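Local structure of nitrilotriacetate monooxygenase (Burkholderia pseudomallei, 3SDO) at the interface of chains A and B. The protein is a nitrilotriacetate monooxygenase of the bacterial luciferase-like family, which probably uses FMN and molecular oxygen to oxidise its substrate. Numbering follows the deposited sequence. Chains: chain A/B, Nitrilotriacetate monooxygenase.

Contact 1: the interface of chains A and B. Residues chain A 107-108, 111, 205; chain B 63-64, 103, 139-140.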
# COMPACT_ATOMS: atom_id res chain seq x y z
N TYR A 107 13.57 -2.25 5.31
CA TYR A 107 13.88 -1.30 4.22
C TYR A 107 12.63 -1.00 3.39
O TYR A 107 12.39 0.16 3.02
CB TYR A 107 15.04 -1.79 3.34
CG TYR A 107 15.72 -0.68 2.54
CD1 TYR A 107 16.70 0.14 3.12
CD2 TYR A 107 15.38 -0.45 1.21
CE1 TYR A 107 17.34 1.15 2.37
CE2 TYR A 107 15.99 0.56 0.47
CZ TYR A 107 16.97 1.35 1.05
OH TYR A 107 17.58 2.35 0.31
N ASN A 108 11.82 -2.02 3.11
CA ASN A 108 10.59 -1.83 2.35
C ASN A 108 9.54 -1.04 3.15
O ASN A 108 8.84 -0.20 2.60
CB ASN A 108 9.98 -3.19 1.91
CG ASN A 108 10.82 -3.89 0.85
OD1 ASN A 108 11.52 -3.23 0.08
ND2 ASN A 108 10.76 -5.22 0.81
N ARG A 111 10.52 2.64 3.17
CA ARG A 111 10.28 3.28 1.87
C ARG A 111 8.80 3.50 1.62
O ARG A 111 8.41 4.57 1.16
CB ARG A 111 10.83 2.45 0.70
CG ARG A 111 12.35 2.40 0.56
CD ARG A 111 12.73 1.75 -0.76
NE ARG A 111 12.39 2.59 -1.91
CZ ARG A 111 12.07 2.13 -3.12
NH1 ARG A 111 11.97 0.84 -3.37
NH2 ARG A 111 11.80 3.00 -4.08
N ASN A 205 16.50 5.67 0.18
CA ASN A 205 16.46 6.42 -1.08
C ASN A 205 15.23 7.33 -1.21
O ASN A 205 14.74 7.59 -2.31
CB ASN A 205 16.63 5.51 -2.30
CG ASN A 205 15.55 4.46 -2.42
OD1 ASN A 205 14.68 4.35 -1.57
ND2 ASN A 205 15.61 3.68 -3.49
N ALA B 63 16.68 0.05 -4.83
CA ALA B 63 16.67 -0.01 -3.38
C ALA B 63 18.10 -0.09 -2.81
O ALA B 63 18.37 -0.82 -1.86
CB ALA B 63 15.82 -1.19 -2.92
N TYR B 64 19.01 0.67 -3.41
CA TYR B 64 20.37 0.80 -2.91
C TYR B 64 20.89 2.18 -3.32
O TYR B 64 20.66 2.62 -4.44
CB TYR B 64 21.28 -0.31 -3.46
CG TYR B 64 22.66 -0.34 -2.83
CD1 TYR B 64 22.82 -0.70 -1.51
CD2 TYR B 64 23.79 0.01 -3.55
CE1 TYR B 64 24.05 -0.71 -0.91
CE2 TYR B 64 25.07 0.00 -2.95
CZ TYR B 64 25.17 -0.36 -1.62
OH TYR B 64 26.39 -0.40 -0.97
N TYR B 103 13.80 -9.52 -2.95
CA TYR B 103 13.71 -8.72 -1.74
C TYR B 103 12.26 -8.36 -1.34
O TYR B 103 12.00 -7.36 -0.68
CB TYR B 103 14.59 -7.48 -1.91
CG TYR B 103 16.03 -7.88 -2.21
CD1 TYR B 103 16.74 -8.66 -1.31
CD2 TYR B 103 16.65 -7.53 -3.42
CE1 TYR B 103 18.06 -9.07 -1.58
CE2 TYR B 103 17.97 -7.94 -3.69
CZ TYR B 103 18.67 -8.71 -2.77
OH TYR B 103 19.97 -9.10 -3.02
N ASN B 139 20.84 -4.15 2.22
CA ASN B 139 19.68 -3.52 2.85
C ASN B 139 18.61 -4.54 3.27
O ASN B 139 17.54 -4.17 3.75
CB ASN B 139 19.09 -2.46 1.91
CG ASN B 139 19.98 -1.21 1.81
OD1 ASN B 139 20.72 -0.89 2.74
ND2 ASN B 139 19.87 -0.49 0.69
N TYR B 140 18.90 -5.82 3.06
CA TYR B 140 17.98 -6.90 3.40
C TYR B 140 18.68 -8.08 4.10
O TYR B 140 18.14 -9.17 4.17
CB TYR B 140 17.27 -7.36 2.12
CG TYR B 140 16.46 -6.28 1.40
CD1 TYR B 140 15.17 -6.02 1.77
CD2 TYR B 140 17.00 -5.55 0.34
CE1 TYR B 140 14.40 -5.04 1.12
CE2 TYR B 140 16.25 -4.59 -0.34
CZ TYR B 140 14.95 -4.33 0.07
OH TYR B 140 14.20 -3.39 -0.58
O HOH W 1 15.33 -4.65 5.13
O HOH W 2 17.99 4.20 -5.27

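Contact 2: the interface of chains A and B. Residues chain A 78, 80-81, 112; chain B 78, 80, 99, 112.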
# COMPACT_ATOMS: atom_id res chain seq x y z
N GLU A 78 -5.28 -3.58 0.67
CA GLU A 78 -3.98 -3.57 1.34
C GLU A 78 -3.68 -2.10 1.75
O GLU A 78 -4.01 -1.17 1.00
CB GLU A 78 -2.93 -4.17 0.40
CG GLU A 78 -1.52 -4.17 0.95
CD GLU A 78 -0.84 -2.83 0.84
OE1 GLU A 78 -1.15 -2.04 -0.09
OE2 GLU A 78 0.03 -2.57 1.70
N ILE A 80 -0.99 0.22 2.27
CA ILE A 80 -0.15 1.24 1.61
C ILE A 80 -0.85 1.74 0.35
O ILE A 80 -0.93 2.95 0.13
CB ILE A 80 1.26 0.73 1.28
CG1 ILE A 80 2.02 0.41 2.55
CG2 ILE A 80 2.03 1.75 0.38
CD1 ILE A 80 2.37 1.65 3.39
N SER A 81 -1.32 0.80 -0.48
CA SER A 81 -2.07 1.16 -1.68
C SER A 81 -3.33 1.97 -1.34
O SER A 81 -3.57 3.03 -1.93
CB SER A 81 -2.47 -0.07 -2.51
OG SER A 81 -3.15 -1.06 -1.75
N GLN A 112 7.98 2.50 1.90
CA GLN A 112 6.58 2.58 1.55
C GLN A 112 5.88 3.59 2.42
O GLN A 112 5.16 4.44 1.90
CB GLN A 112 5.89 1.20 1.57
CG GLN A 112 6.39 0.29 0.46
CD GLN A 112 5.56 -0.97 0.30
OE1 GLN A 112 5.11 -1.56 1.27
NE2 GLN A 112 5.36 -1.39 -0.95
N GLU B 78 8.39 5.49 -3.85
CA GLU B 78 8.27 4.03 -3.91
C GLU B 78 7.09 3.69 -4.84
O GLU B 78 6.12 4.43 -4.87
CB GLU B 78 8.10 3.50 -2.48
CG GLU B 78 7.94 2.02 -2.34
CD GLU B 78 6.56 1.54 -2.66
OE1 GLU B 78 5.61 2.36 -2.50
OE2 GLU B 78 6.42 0.36 -3.09
N ILE B 80 4.48 1.19 -5.33
CA ILE B 80 3.10 0.89 -4.93
C ILE B 80 2.39 2.16 -4.48
O ILE B 80 1.30 2.46 -4.94
CB ILE B 80 3.02 -0.19 -3.82
CG1 ILE B 80 3.55 -1.54 -4.33
CG2 ILE B 80 1.57 -0.36 -3.29
CD1 ILE B 80 2.81 -2.13 -5.57
N MET B 99 9.07 -4.26 -8.95
CA MET B 99 9.34 -4.82 -7.65
C MET B 99 10.19 -6.09 -7.80
O MET B 99 9.98 -6.93 -8.70
CB MET B 99 8.04 -5.11 -6.89
CG MET B 99 8.25 -5.43 -5.41
SD MET B 99 6.69 -5.56 -4.54
CE MET B 99 6.17 -3.85 -4.55
N GLN B 112 -0.31 -6.23 -2.61
CA GLN B 112 -0.08 -4.84 -3.03
C GLN B 112 -0.45 -4.57 -4.49
O GLN B 112 -1.16 -3.59 -4.78
CB GLN B 112 1.36 -4.42 -2.67
CG GLN B 112 1.53 -4.30 -1.13
CD GLN B 112 2.80 -3.59 -0.71
OE1 GLN B 112 3.82 -3.69 -1.37
NE2 GLN B 112 2.75 -2.90 0.43

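Contact 3: the interface of chains A and B. Residues chain A 168, 173, 204-207; chain B 74-75.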
# COMPACT_ATOMS: atom_id res chain seq x y z
N TRP A 168 18.38 11.16 5.32
CA TRP A 168 18.50 12.44 4.61
C TRP A 168 18.16 13.63 5.49
O TRP A 168 17.00 13.82 5.84
CB TRP A 168 17.54 12.45 3.41
CG TRP A 168 18.00 11.57 2.28
CD1 TRP A 168 17.64 10.27 2.03
CD2 TRP A 168 18.88 11.94 1.24
NE1 TRP A 168 18.28 9.81 0.91
CE2 TRP A 168 19.05 10.82 0.41
CE3 TRP A 168 19.59 13.12 0.95
CZ2 TRP A 168 19.87 10.84 -0.70
CZ3 TRP A 168 20.40 13.13 -0.15
CH2 TRP A 168 20.54 12.00 -0.96
N LEU A 173 19.14 18.19 0.31
CA LEU A 173 18.95 18.22 -1.14
C LEU A 173 19.04 19.66 -1.66
O LEU A 173 18.04 20.38 -1.73
CB LEU A 173 17.63 17.55 -1.54
CG LEU A 173 17.62 16.04 -1.32
CD1 LEU A 173 16.21 15.48 -1.41
CD2 LEU A 173 18.52 15.37 -2.34
N LEU A 204 18.52 5.11 3.14
CA LEU A 204 17.25 5.10 2.43
C LEU A 204 17.32 5.99 1.19
O LEU A 204 18.10 6.97 1.17
CB LEU A 204 16.15 5.60 3.35
CG LEU A 204 14.71 5.19 3.00
CD1 LEU A 204 14.53 3.65 3.02
CD2 LEU A 204 13.72 5.82 3.95
N ASN A 205 16.50 5.67 0.18
CA ASN A 205 16.46 6.42 -1.08
C ASN A 205 15.23 7.33 -1.21
O ASN A 205 14.74 7.59 -2.31
CB ASN A 205 16.63 5.51 -2.30
CG ASN A 205 15.55 4.46 -2.42
OD1 ASN A 205 14.68 4.35 -1.57
ND2 ASN A 205 15.61 3.68 -3.49
N ILE A 206 14.76 7.84 -0.08
CA ILE A 206 13.72 8.86 -0.07
C ILE A 206 13.90 9.74 1.16
O ILE A 206 14.38 9.28 2.22
CB ILE A 206 12.32 8.24 -0.13
CG1 ILE A 206 11.26 9.33 -0.29
CG2 ILE A 206 12.07 7.37 1.11
CD1 ILE A 206 9.85 8.78 -0.60
N ARG A 207 13.54 11.00 1.01
CA ARG A 207 13.76 12.03 2.03
C ARG A 207 12.69 11.98 3.13
O ARG A 207 11.74 11.17 3.08
CB ARG A 207 13.77 13.42 1.39
CG ARG A 207 12.44 13.82 0.72
CD ARG A 207 12.40 15.31 0.54
NE ARG A 207 12.36 15.98 1.85
CZ ARG A 207 12.74 17.22 2.08
NH1 ARG A 207 13.20 17.98 1.09
NH2 ARG A 207 12.67 17.71 3.33
N LEU B 74 19.18 8.68 -5.85
CA LEU B 74 19.33 9.24 -4.49
C LEU B 74 18.01 9.50 -3.79
O LEU B 74 17.91 9.42 -2.58
CB LEU B 74 20.12 10.55 -4.56
CG LEU B 74 21.60 10.37 -4.90
CD1 LEU B 74 22.25 11.69 -5.33
CD2 LEU B 74 22.32 9.75 -3.73
N ASN B 75 16.98 9.86 -4.54
CA ASN B 75 15.71 10.21 -3.95
C ASN B 75 14.59 10.05 -4.96
O ASN B 75 14.53 10.77 -5.93
CB ASN B 75 15.72 11.65 -3.39
CG ASN B 75 15.28 11.71 -1.97
OD1 ASN B 75 14.15 12.07 -1.68
ND2 ASN B 75 16.16 11.29 -1.05

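Contact 4: the interface of chains A and B. Residues chain A 61-63, 76-79; chain B 111, 205.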
# COMPACT_ATOMS: atom_id res chain seq x y z
N ASP A 61 -5.33 -4.21 9.55
CA ASP A 61 -4.94 -5.18 8.54
C ASP A 61 -4.85 -6.61 9.03
O ASP A 61 -4.75 -6.86 10.24
CB ASP A 61 -3.60 -4.76 7.94
CG ASP A 61 -3.39 -5.32 6.55
OD1 ASP A 61 -4.37 -5.31 5.76
OD2 ASP A 61 -2.25 -5.75 6.27
N SER A 62 -4.91 -7.53 8.07
CA SER A 62 -4.66 -8.95 8.29
C SER A 62 -4.00 -9.54 7.05
O SER A 62 -4.08 -8.97 5.96
CB SER A 62 -5.97 -9.69 8.59
OG SER A 62 -6.88 -9.57 7.50
N ALA A 63 -3.35 -10.69 7.22
CA ALA A 63 -2.71 -11.37 6.10
C ALA A 63 -2.88 -12.88 6.19
O ALA A 63 -1.96 -13.63 5.88
CB ALA A 63 -1.23 -11.00 6.03
N ARG A 76 -10.29 -7.50 1.63
CA ARG A 76 -10.02 -6.15 2.06
C ARG A 76 -8.92 -5.58 1.20
O ARG A 76 -8.20 -6.34 0.53
CB ARG A 76 -9.58 -6.13 3.54
CG ARG A 76 -8.36 -6.97 3.84
CD ARG A 76 -8.23 -7.41 5.33
NE ARG A 76 -8.15 -6.28 6.25
CZ ARG A 76 -8.32 -6.35 7.58
NH1 ARG A 76 -8.27 -5.25 8.29
NH2 ARG A 76 -8.59 -7.51 8.19
N PHE A 77 -8.78 -4.25 1.24
CA PHE A 77 -7.69 -3.58 0.55
C PHE A 77 -6.40 -3.78 1.34
O PHE A 77 -6.42 -4.14 2.53
CB PHE A 77 -7.98 -2.07 0.36
CG PHE A 77 -9.01 -1.78 -0.72
CD1 PHE A 77 -8.74 -2.07 -2.05
CD2 PHE A 77 -10.22 -1.22 -0.40
CE1 PHE A 77 -9.70 -1.80 -3.05
CE2 PHE A 77 -11.16 -0.92 -1.37
CZ PHE A 77 -10.91 -1.22 -2.71
N GLU A 78 -5.28 -3.58 0.67
CA GLU A 78 -3.98 -3.57 1.34
C GLU A 78 -3.68 -2.10 1.75
O GLU A 78 -4.01 -1.17 1.00
CB GLU A 78 -2.93 -4.17 0.40
CG GLU A 78 -1.52 -4.17 0.95
CD GLU A 78 -0.84 -2.83 0.84
OE1 GLU A 78 -1.15 -2.04 -0.09
OE2 GLU A 78 0.03 -2.57 1.70
N PRO A 79 -3.08 -1.87 2.95
CA PRO A 79 -3.04 -0.49 3.48
C PRO A 79 -2.19 0.55 2.75
O PRO A 79 -2.63 1.68 2.64
CB PRO A 79 -2.53 -0.66 4.91
CG PRO A 79 -2.93 -2.08 5.27
CD PRO A 79 -2.68 -2.84 3.98
N ARG B 111 -0.66 -9.06 -2.69
CA ARG B 111 -1.67 -8.17 -2.10
C ARG B 111 -1.53 -6.74 -2.61
O ARG B 111 -2.51 -6.11 -2.99
CB ARG B 111 -1.55 -8.16 -0.58
CG ARG B 111 -2.05 -9.38 0.14
CD ARG B 111 -1.99 -9.10 1.62
NE ARG B 111 -3.09 -8.24 2.03
CZ ARG B 111 -3.09 -7.43 3.09
NH1 ARG B 111 -2.00 -7.28 3.86
NH2 ARG B 111 -4.21 -6.77 3.37
N ASN B 205 -6.26 -12.64 0.59
CA ASN B 205 -7.42 -11.93 1.12
C ASN B 205 -7.85 -10.72 0.28
O ASN B 205 -8.29 -9.69 0.81
CB ASN B 205 -7.18 -11.53 2.56
CG ASN B 205 -6.05 -10.57 2.72
OD1 ASN B 205 -5.36 -10.23 1.75
ND2 ASN B 205 -5.83 -10.12 3.95
O HOH W 3 -5.80 -7.59 1.10
O HOH W 4 -7.42 -11.59 6.03

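Contact 1: the interface of chains A and B
Helix 106-119 of this luciferase-like monooxygenase presents A:Tyr107 and A:Asn108, from its first turn, to loops of chain B and the 3-10 helix 136-139. The ring of A:Tyr107 stacks on the side-chain amide of B:Asn139, the two planes 9° apart, with ND2 lying over the rim of the ring, 3.4 Å from CZ. A broad, flat ring suits this place because it can cover an amide whose ND2 is already engaged within its own chain: B:Asn139 ND2 donates in its own plane to B:Ala63 O at 3.0 Å, which fixes the amide's rotation. The ring extends toward chain B with CG anti to the backbone N (chi1 -160°), and its CE2 packs on the methyl CB of B:Ala63 at 3.8 Å. A:Asn108 can both accept and donate. Its OD1 takes the phenol hydroxyl OH of B:Tyr140 at 2.8 Å, from above the carbonyl plane, while ND2 gives a bond to the backbone B:Tyr103 O at 2.9 Å, nearly in line with that C=O. A:Asn108 CG sits at the edge of the B:Tyr140 ring, in its plane, and B:Tyr103 CB lies over one face of that ring. Water 1 joins the backbone A:Tyr107 N to B:Asn139 O, and water 2 links A:Asn205 ND2 to B:Tyr64 O.

Contact 2: the interface of chains A and B
The backbone at A:Glu78 and B:Glu78 is extended and turns helical by A:Ile80 and B:Ile80, while A:Gln112 and B:Gln112 have helical backbones. Across the two-fold, A:Gln112 and B:Gln112 approach from opposite directions and pair their amides: A:Gln112 NE2 donates to B:Gln112 OE1 at 2.8 Å, and B:Gln112 NE2 returns an equivalent bond to A:Gln112 OE1. Both bonds are almost straight and lie in the donor's amide plane, although the two amides are turned 45° against each other. Glutamine suits a symmetry axis because one side chain supplies both donor and acceptor, so identical residues complement each other. The extended chain beyond CG (chi2 -170° in A:Gln112) carries each amide far enough to meet its twin.

Each NE2 also gives a bond to a carboxylate oxygen of the opposite chain, A:Gln112 NE2 to B:Glu78 OE2 at 3.0 Å, arriving well above the carboxylate plane. The backbone N of B:Ile80 reaches that oxygen from the other face at 3.1 Å. In chain A, A:Glu78 OE1 accepts from A:Ser81 N at 2.9 Å and from A:Ser81 OG as well, so its carboxylate caps the start of helix 79-88, whose N-terminal end would probably help stabilise a negative charge. B:Ile80 CG1 lies against A:Gln112 NE2 at 3.8 Å, its aliphatic branch beside the amide nitrogen. Helix 106-119 of each chain thus meets its partner around the two-fold axis, flanked by the starts of helices 79-88 and 79-87.

Contact 3: the interface of chains A and B
Packing of B:Leu74, the last residue of helix 71-74, and B:Asn75 just after it against loop residues of chain A accounts for most of this contact. The A:Trp168 indole offers an extended flat surface, and the amide of B:Asn75 stands upright on one face of it, the planes 89° apart. Its ND2 lies over the rim, 3.3 Å from CE2, an approach that may let the amide's positive side meet the ring's electrons. B:Leu74 packs against the benzene part of the indole: its CB is 3.9 Å from A:Trp168 CZ2, and the branch CD2 sits at the ring's edge, in plane. A:Leu173 supplies an apolar branch to the amide, with CD1 3.9 Å from B:Asn75 CG, and A:Ile206 CA packs on the same carbon.

Among the polar contacts, the backbone A:Arg207 N gives a weak, bent hydrogen bond to B:Asn75 OD1. Asparagine fits here because its other end can bond back to its own chain: ND2 donates to B:Leu74 O at 3.0 Å, helping to set the amide's rotation. On the chain A side, the indole nitrogen is occupied too. A:Trp168 NE1 donates to the backbone A:Leu204 O at 2.9 Å, with the acceptor 18° out of the ring plane.

Contact 4: the interface of chains A and B
Helix 106-119 of chain B, through B:Arg111, and the B:Asn205 loop meet two loop stretches of chain A, 61-63 and 76-78. B:Arg111 grips A:Asp61 end-on in a salt bridge: NH2 bonds OD1 at 2.8 Å and NH1 bonds OD2 at 2.9 Å. Both oxygens use their syn lone pairs, and the carboxylate and guanidinium are nearly coplanar, 17° apart. Arginine suits this place because its two parallel N-H groups match a carboxylate; the bend at chi3 (77°) turns the guanidinium toward it. Over one face of the guanidinium lies A:Ser62 O, and over the centre of the other, A:Glu78 CG. Water 3, in plane at the edge, joins B:Arg111 NE and NH2 to B:Asn205 OD1 and A:Arg76 O.

B:Asn205 uses both side chain and backbone. Its ND2 donates to A:Ser62 O at 2.9 Å from above that carbonyl plane, while its backbone O accepts from A:Arg76 N at 3.1 Å. Water 4 bridges the same ND2 to the A:Ser62 hydroxyl OG, which also takes a strongly bent bond from A:Arg76 NH2, well out of the guanidinium plane. A:Asp61 is a predicted FMN-binding residue, and its loop follows strand 56-59, so an arginine from the partner subunit reaches a loop that probably borders the flavin site.

Helix 106-119 runs through contact 1, contact 2 and contact 4, presenting neighbouring turns to the partner chain. Contact 2 lies about 13 Å from contact 1 and about 11 Å from contact 4, between C-alpha centres, and shares A:Glu78 with the latter. Contact 1 and contact 3, about 12 Å apart, share A:Asn205, whose chain B copy serves contact 4. Contacts 3 and 4 are about 28 Å apart. Because the interface is two-fold symmetric, every contact recurs with the chains exchanged; the deposited assembly is a symmetric dimer, and if it is also the biological one, it may help hold the loops beside each predicted flavin site.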